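Local atomic coordinates of FAD-binding PCMH-type domain-containing protein (Gibberella zeae, PDB entry 6YJO), a protein that probably oxidises oligosaccharides using a covalently bound FAD cofactor, as a fungal flavoprotein of the berberine bridge enzyme-like type. Residues A[483-486]-A[487-490]; A[205-208]-A[209-213]. All blocks are in the same frame, centred on the assembly; numbering follows the deposited sequence.

How the interactions relate
Both contacts are local and partly buried, one at the end of a helix and the other at the start of one. Interaction 1 lies at the end of helix 479-489 and combines a buried salt bridge with a leucine pair, while a water-linked lysine and glutamate lie on its outer side. Interaction 2 turns strand 202-206 into helix 211-220; it relies on one backbone bond, an apolar contact and the edge of one tyrosine ring, its more exposed side chains lining the outside of the turn. The two meet where Leu485 and Leu489 pack against Asp212 and Leu213. A common glycan also joins them: its first sugar touches Leu489, and the next lies by Tyr210.

Interaction 1: residues A[483-486]-A[487-490]; sequences KKLK and AELD. With NAG (2-acetamido-2-deoxy-beta-D-glucopyranose), chain B.
Lys486 and Asp490 both carry CG anti to the backbone N, at chi1 175° and -165°, and their side chains consequently run side by side in the same direction. Lys486 bends once, at chi2, and is extended beyond, which brings NZ to 3.0 Å from Asp490 OD2 in a salt bridge. The ammonium reaches this oxygen from its anti side, 31° out of the carboxylate plane. This buried pair is tied into its surroundings: NZ is also bonded to Ser223 O and forms a salt bridge with Asp493, while OD2 accepts from Phe495 N and OD1 from Met494 N. These further partners would probably favour the charged form of both groups, and the two backbone N-H bonds to the carboxylate oxygens fix its rotation. The backbone follows the same pairing, since Asp490 N donates to Lys486 O at 2.8 Å, a helical i to i+4 bond formed at the residue where the chain leaves helical geometry. This is the C-terminal end of helix 479-489, in the berberine-like region of this FAD-linked oxidase family. One face of the helix is apolar. Leu485 and Leu489 cross at a slant there, with the two CD1 methyls in close contact at 3.4 Å, and both continue onto helix 211-220, Leu485 at Ala216 and Leu489 at Leu213. The other branch of Leu489 turns to the glycan, CD2 lying 3.4 Å from C6 of the chain B N-acetylglucosamine, whose O6 makes a weak hydrogen bond to Glu488 O. On the exposed side, Lys484 NZ and Glu488 OE2 are 4.4 Å apart, beyond a direct salt bridge. A water spans them instead, accepting from Lys484 NZ at 2.7 Å and donating to Glu488 OE2 at 2.6 Å.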
loop_
_atom_site.group_PDB
_atom_site.type_symbol
_atom_site.label_atom_id
_atom_site.label_comp_id
_atom_site.label_asym_id
_atom_site.label_seq_id
_atom_site.Cartn_x
_atom_site.Cartn_y
_atom_site.Cartn_z
ATOM N N LYS A 483 -15.290 -0.707 13.824
ATOM C CA LYS A 483 -15.955 -1.882 14.380
ATOM C C LYS A 483 -17.466 -1.688 14.428
ATOM O O LYS A 483 -18.229 -2.638 14.217
ATOM C CB LYS A 483 -15.409 -2.177 15.773
ATOM C CG LYS A 483 -13.977 -2.678 15.786
ATOM C CD LYS A 483 -13.397 -2.644 17.191
ATOM C CE LYS A 483 -13.072 -4.037 17.704
ATOM N NZ LYS A 483 -14.262 -4.935 17.730
ATOM N N LYS A 484 -17.919 -0.464 14.715
ATOM C CA LYS A 484 -19.353 -0.198 14.709
ATOM C C LYS A 484 -19.928 -0.392 13.314
ATOM O O LYS A 484 -21.012 -0.965 13.150
ATOM C CB LYS A 484 -19.631 1.220 15.205
ATOM C CG LYS A 484 -21.102 1.502 15.464
ATOM C CD LYS A 484 -21.329 2.918 15.973
ATOM C CE LYS A 484 -21.425 3.926 14.840
ATOM N NZ LYS A 484 -22.613 3.690 13.974
ATOM N N LEU A 485 -19.198 0.065 12.293
ATOM C CA LEU A 485 -19.672 -0.046 10.918
ATOM C C LEU A 485 -19.562 -1.474 10.397
ATOM O O LEU A 485 -20.391 -1.901 9.586
ATOM C CB LEU A 485 -18.878 0.910 10.032
ATOM C CG LEU A 485 -19.222 0.965 8.547
ATOM C CD1 LEU A 485 -20.697 1.259 8.333
ATOM C CD2 LEU A 485 -18.358 2.024 7.884
ATOM N N LYS A 486 -18.547 -2.218 10.838
ATOM C CA LYS A 486 -18.431 -3.616 10.440
ATOM C C LYS A 486 -19.642 -4.421 10.900
ATOM O O LYS A 486 -20.132 -5.293 10.173
ATOM C CB LYS A 486 -17.133 -4.202 11.003
ATOM C CG LYS A 486 -16.931 -5.691 10.763
ATOM C CD LYS A 486 -16.392 -6.003 9.375
ATOM C CE LYS A 486 -16.243 -7.508 9.188
ATOM N NZ LYS A 486 -15.644 -7.890 7.881
ATOM N N ALA A 487 -20.148 -4.132 12.103
ATOM C CA ALA A 487 -21.319 -4.845 12.601
ATOM C C ALA A 487 -22.563 -4.496 11.792
ATOM O O ALA A 487 -23.423 -5.358 11.566
ATOM C CB ALA A 487 -21.531 -4.534 14.082
ATOM N N GLU A 488 -22.679 -3.238 11.355
ATOM C CA GLU A 488 -23.780 -2.849 10.481
ATOM C C GLU A 488 -23.800 -3.694 9.214
ATOM O O GLU A 488 -24.829 -4.278 8.851
ATOM C CB GLU A 488 -23.655 -1.375 10.102
ATOM C CG GLU A 488 -24.558 -0.418 10.843
ATOM C CD GLU A 488 -24.847 0.833 10.020
ATOM O OE1 GLU A 488 -25.671 0.756 9.081
ATOM O OE2 GLU A 488 -24.229 1.887 10.289
ATOM N N LEU A 489 -22.659 -3.778 8.531
ATOM C CA LEU A 489 -22.592 -4.217 7.145
ATOM C C LEU A 489 -22.172 -5.670 6.984
ATOM O O LEU A 489 -22.731 -6.375 6.142
ATOM C CB LEU A 489 -21.624 -3.314 6.373
ATOM C CG LEU A 489 -21.977 -1.823 6.458
ATOM C CD1 LEU A 489 -20.944 -0.960 5.744
ATOM C CD2 LEU A 489 -23.375 -1.567 5.905
ATOM N N ASP A 490 -21.200 -6.141 7.759
ATOM C CA ASP A 490 -20.729 -7.524 7.689
ATOM C C ASP A 490 -20.707 -8.092 9.101
ATOM O O ASP A 490 -19.640 -8.257 9.705
ATOM C CB ASP A 490 -19.348 -7.598 7.034
ATOM C CG ASP A 490 -18.969 -9.006 6.618
ATOM O OD1 ASP A 490 -19.865 -9.876 6.564
ATOM O OD2 ASP A 490 -17.773 -9.242 6.343
HETATM C C1 NAG B . -27.697 -5.294 2.467
HETATM C C2 NAG B . -29.163 -4.886 2.372
HETATM C C3 NAG B . -29.302 -3.363 2.389
HETATM C C4 NAG B . -28.538 -2.745 3.554
HETATM C C5 NAG B . -27.108 -3.273 3.595
HETATM C C6 NAG B . -26.349 -2.817 4.818
HETATM C C7 NAG B . -30.950 -6.071 1.175
HETATM C C8 NAG B . -31.427 -6.581 -0.153
HETATM N N2 NAG B . -29.770 -5.440 1.173
HETATM O O3 NAG B . -30.683 -3.029 2.487
HETATM O O4 NAG B . -28.454 -1.338 3.362
HETATM O O5 NAG B . -27.110 -4.707 3.618
HETATM O O6 NAG B . -26.646 -3.632 5.943
HETATM O O7 NAG B . -31.602 -6.225 2.204
HETATM O O HOH W 1 -24.346 1.964 12.927
#

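Interaction 2: residues A[205-208]-A[209-213]; sequences AADW and EYYDL. With NAG (2-acetamido-2-deoxy-beta-D-glucopyranose), chain C.
Tyr211 presents the edge of its ring to the backbone of Asp207, with CD1 3.2 Å from Asp207 O and the oxygen close to the ring plane. The side chain of Asp207 crosses that of Tyr211 at an angle, its carboxylate tilted 39° from the ring, but its charge is directed to a different partner: OD1 forms a salt bridge with Arg218 and accepts from Asn407. On the outer side of the turn Glu209 doubles back. Its bend at chi2 (95°) returns the carboxylate over the preceding residues, so that OE1 lies 3.4 Å from Trp208 CB and 3.6 Å from Ala206 CB, contacts of oxygen with carbon rather than polar bonds. The Trp208 indole leads away from the turn. Tyr210 heads in another direction, with one ortho carbon, CD2, 4.2 Å from Ala205 CA. Diagonally across the ring from CD2, CE1 comes within 3.3 Å of the acetamide oxygen O7 of the chain C N-acetylglucosamine. At the base of the turn, between strand and helix, Ala205 CB meets Leu213 CD2 at 4.0 Å, an apolar touch that joins the strand to the first turn of the helix and that Leu217 extends from the Ala205 side. The backbone carrying these side chains is a tight turn: Tyr210 N donates to Ala206 O at 2.8 Å, and Asp207, Trp208 and Glu209 between them all have helical torsions. Tyr210 then occupies the N-cap position of helix 211-220, its carbonyl accepting from Thr214 OG1. The result is an alpha-turn leading from strand 202-206 into the helix of a beta-alpha-beta crossover, which returns to the sheet at strand 226-236 within the FAD-binding part of the PCMH-type fold.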
loop_
_atom_site.group_PDB
_atom_site.type_symbol
_atom_site.label_atom_id
_atom_site.label_comp_id
_atom_site.label_asym_id
_atom_site.label_seq_id
_atom_site.Cartn_x
_atom_site.Cartn_y
_atom_site.Cartn_z
ATOM N N ALA A 205 -20.913 3.875 -3.435
ATOM C CA ALA A 205 -20.579 4.518 -2.172
ATOM C C ALA A 205 -19.844 5.823 -2.444
ATOM O O ALA A 205 -18.784 5.820 -3.081
ATOM C CB ALA A 205 -19.729 3.585 -1.310
ATOM N N ALA A 206 -20.406 6.931 -1.967
ATOM C CA ALA A 206 -19.756 8.230 -2.065
ATOM C C ALA A 206 -20.126 9.042 -0.832
ATOM O O ALA A 206 -21.013 8.670 -0.061
ATOM C CB ALA A 206 -20.137 8.955 -3.365
ATOM N N ASP A 207 -19.425 10.165 -0.648
ATOM C CA ASP A 207 -19.572 10.931 0.586
ATOM C C ASP A 207 -21.026 11.303 0.849
ATOM O O ASP A 207 -21.486 11.252 1.996
ATOM C CB ASP A 207 -18.700 12.185 0.531
ATOM C CG ASP A 207 -17.298 11.946 1.060
ATOM O OD1 ASP A 207 -17.079 10.918 1.737
ATOM O OD2 ASP A 207 -16.412 12.788 0.811
ATOM N N TRP A 208 -21.769 11.668 -0.195
ATOM C CA TRP A 208 -23.142 12.124 0.006
ATOM C C TRP A 208 -24.056 10.964 0.385
ATOM O O TRP A 208 -24.730 10.998 1.420
ATOM C CB TRP A 208 -23.655 12.821 -1.254
ATOM C CG TRP A 208 -24.863 13.676 -1.005
ATOM C CD1 TRP A 208 -26.168 13.349 -1.249
ATOM C CD2 TRP A 208 -24.876 14.999 -0.458
ATOM N NE1 TRP A 208 -26.991 14.390 -0.889
ATOM C CE2 TRP A 208 -26.222 15.415 -0.401
ATOM C CE3 TRP A 208 -23.879 15.874 -0.012
ATOM C CZ2 TRP A 208 -26.596 16.670 0.083
ATOM C CZ3 TRP A 208 -24.252 17.116 0.467
ATOM C CH2 TRP A 208 -25.598 17.503 0.512
ATOM N N GLU A 209 -24.090 9.921 -0.446
ATOM C CA GLU A 209 -25.057 8.851 -0.246
ATOM C C GLU A 209 -24.688 7.939 0.919
ATOM O O GLU A 209 -25.582 7.364 1.551
ATOM C CB GLU A 209 -25.196 8.023 -1.525
ATOM C CG GLU A 209 -25.634 8.818 -2.752
ATOM C CD GLU A 209 -24.465 9.284 -3.597
ATOM O OE1 GLU A 209 -23.549 9.935 -3.050
ATOM O OE2 GLU A 209 -24.459 8.992 -4.812
ATOM N N TYR A 210 -23.391 7.791 1.224
ATOM C CA TYR A 210 -22.946 6.819 2.225
ATOM C C TYR A 210 -21.658 7.349 2.868
ATOM O O TYR A 210 -20.548 6.881 2.600
ATOM C CB TYR A 210 -22.742 5.436 1.605
ATOM C CG TYR A 210 -24.019 4.808 1.085
ATOM C CD1 TYR A 210 -24.950 4.253 1.957
ATOM C CD2 TYR A 210 -24.293 4.767 -0.277
ATOM C CE1 TYR A 210 -26.117 3.679 1.489
ATOM C CE2 TYR A 210 -25.456 4.196 -0.753
ATOM C CZ TYR A 210 -26.366 3.653 0.137
ATOM O OH TYR A 210 -27.532 3.081 -0.326
ATOM N N TYR A 211 -21.824 8.332 3.757
ATOM C CA TYR A 211 -20.677 9.050 4.310
ATOM C C TYR A 211 -19.753 8.121 5.094
ATOM O O TYR A 211 -18.528 8.173 4.940
ATOM C CB TYR A 211 -21.164 10.196 5.200
ATOM C CG TYR A 211 -20.109 11.242 5.501
ATOM C CD1 TYR A 211 -19.782 12.213 4.565
ATOM C CD2 TYR A 211 -19.450 11.265 6.724
ATOM C CE1 TYR A 211 -18.821 13.174 4.831
ATOM C CE2 TYR A 211 -18.489 12.225 7.003
ATOM C CZ TYR A 211 -18.179 13.177 6.051
ATOM O OH TYR A 211 -17.222 14.135 6.310
ATOM N N ASP A 212 -20.323 7.271 5.952
ATOM C CA ASP A 212 -19.504 6.433 6.823
ATOM C C ASP A 212 -18.866 5.279 6.060
ATOM O O ASP A 212 -17.696 4.950 6.291
ATOM C CB ASP A 212 -20.346 5.888 7.977
ATOM C CG ASP A 212 -20.719 6.953 8.990
ATOM O OD1 ASP A 212 -20.034 7.995 9.056
ATOM O OD2 ASP A 212 -21.701 6.735 9.730
ATOM N N LEU A 213 -19.623 4.638 5.168
ATOM C CA LEU A 213 -19.056 3.572 4.349
ATOM C C LEU A 213 -17.886 4.087 3.522
ATOM O O LEU A 213 -16.812 3.473 3.490
ATOM C CB LEU A 213 -20.142 2.978 3.453
ATOM C CG LEU A 213 -19.714 1.931 2.425
ATOM C CD1 LEU A 213 -18.847 0.859 3.070
ATOM C CD2 LEU A 213 -20.947 1.315 1.780
HETATM C C1 NAG C . -28.986 -0.541 4.435
HETATM C C2 NAG C . -28.500 0.892 4.141
HETATM C C3 NAG C . -29.221 1.913 5.024
HETATM C C4 NAG C . -30.727 1.741 4.894
HETATM C C5 NAG C . -31.098 0.320 5.287
HETATM C C6 NAG C . -32.575 0.039 5.153
HETATM C C7 NAG C . -26.189 0.767 3.317
HETATM C C8 NAG C . -24.740 0.917 3.669
HETATM N N2 NAG C . -27.059 0.998 4.307
HETATM O O3 NAG C . -28.839 3.217 4.595
HETATM O O4 NAG C . -31.485 2.701 5.629
HETATM O O5 NAG C . -30.428 -0.591 4.403
HETATM O O6 NAG C . -32.901 -0.342 3.823
HETATM O O7 NAG C . -26.554 0.453 2.187
#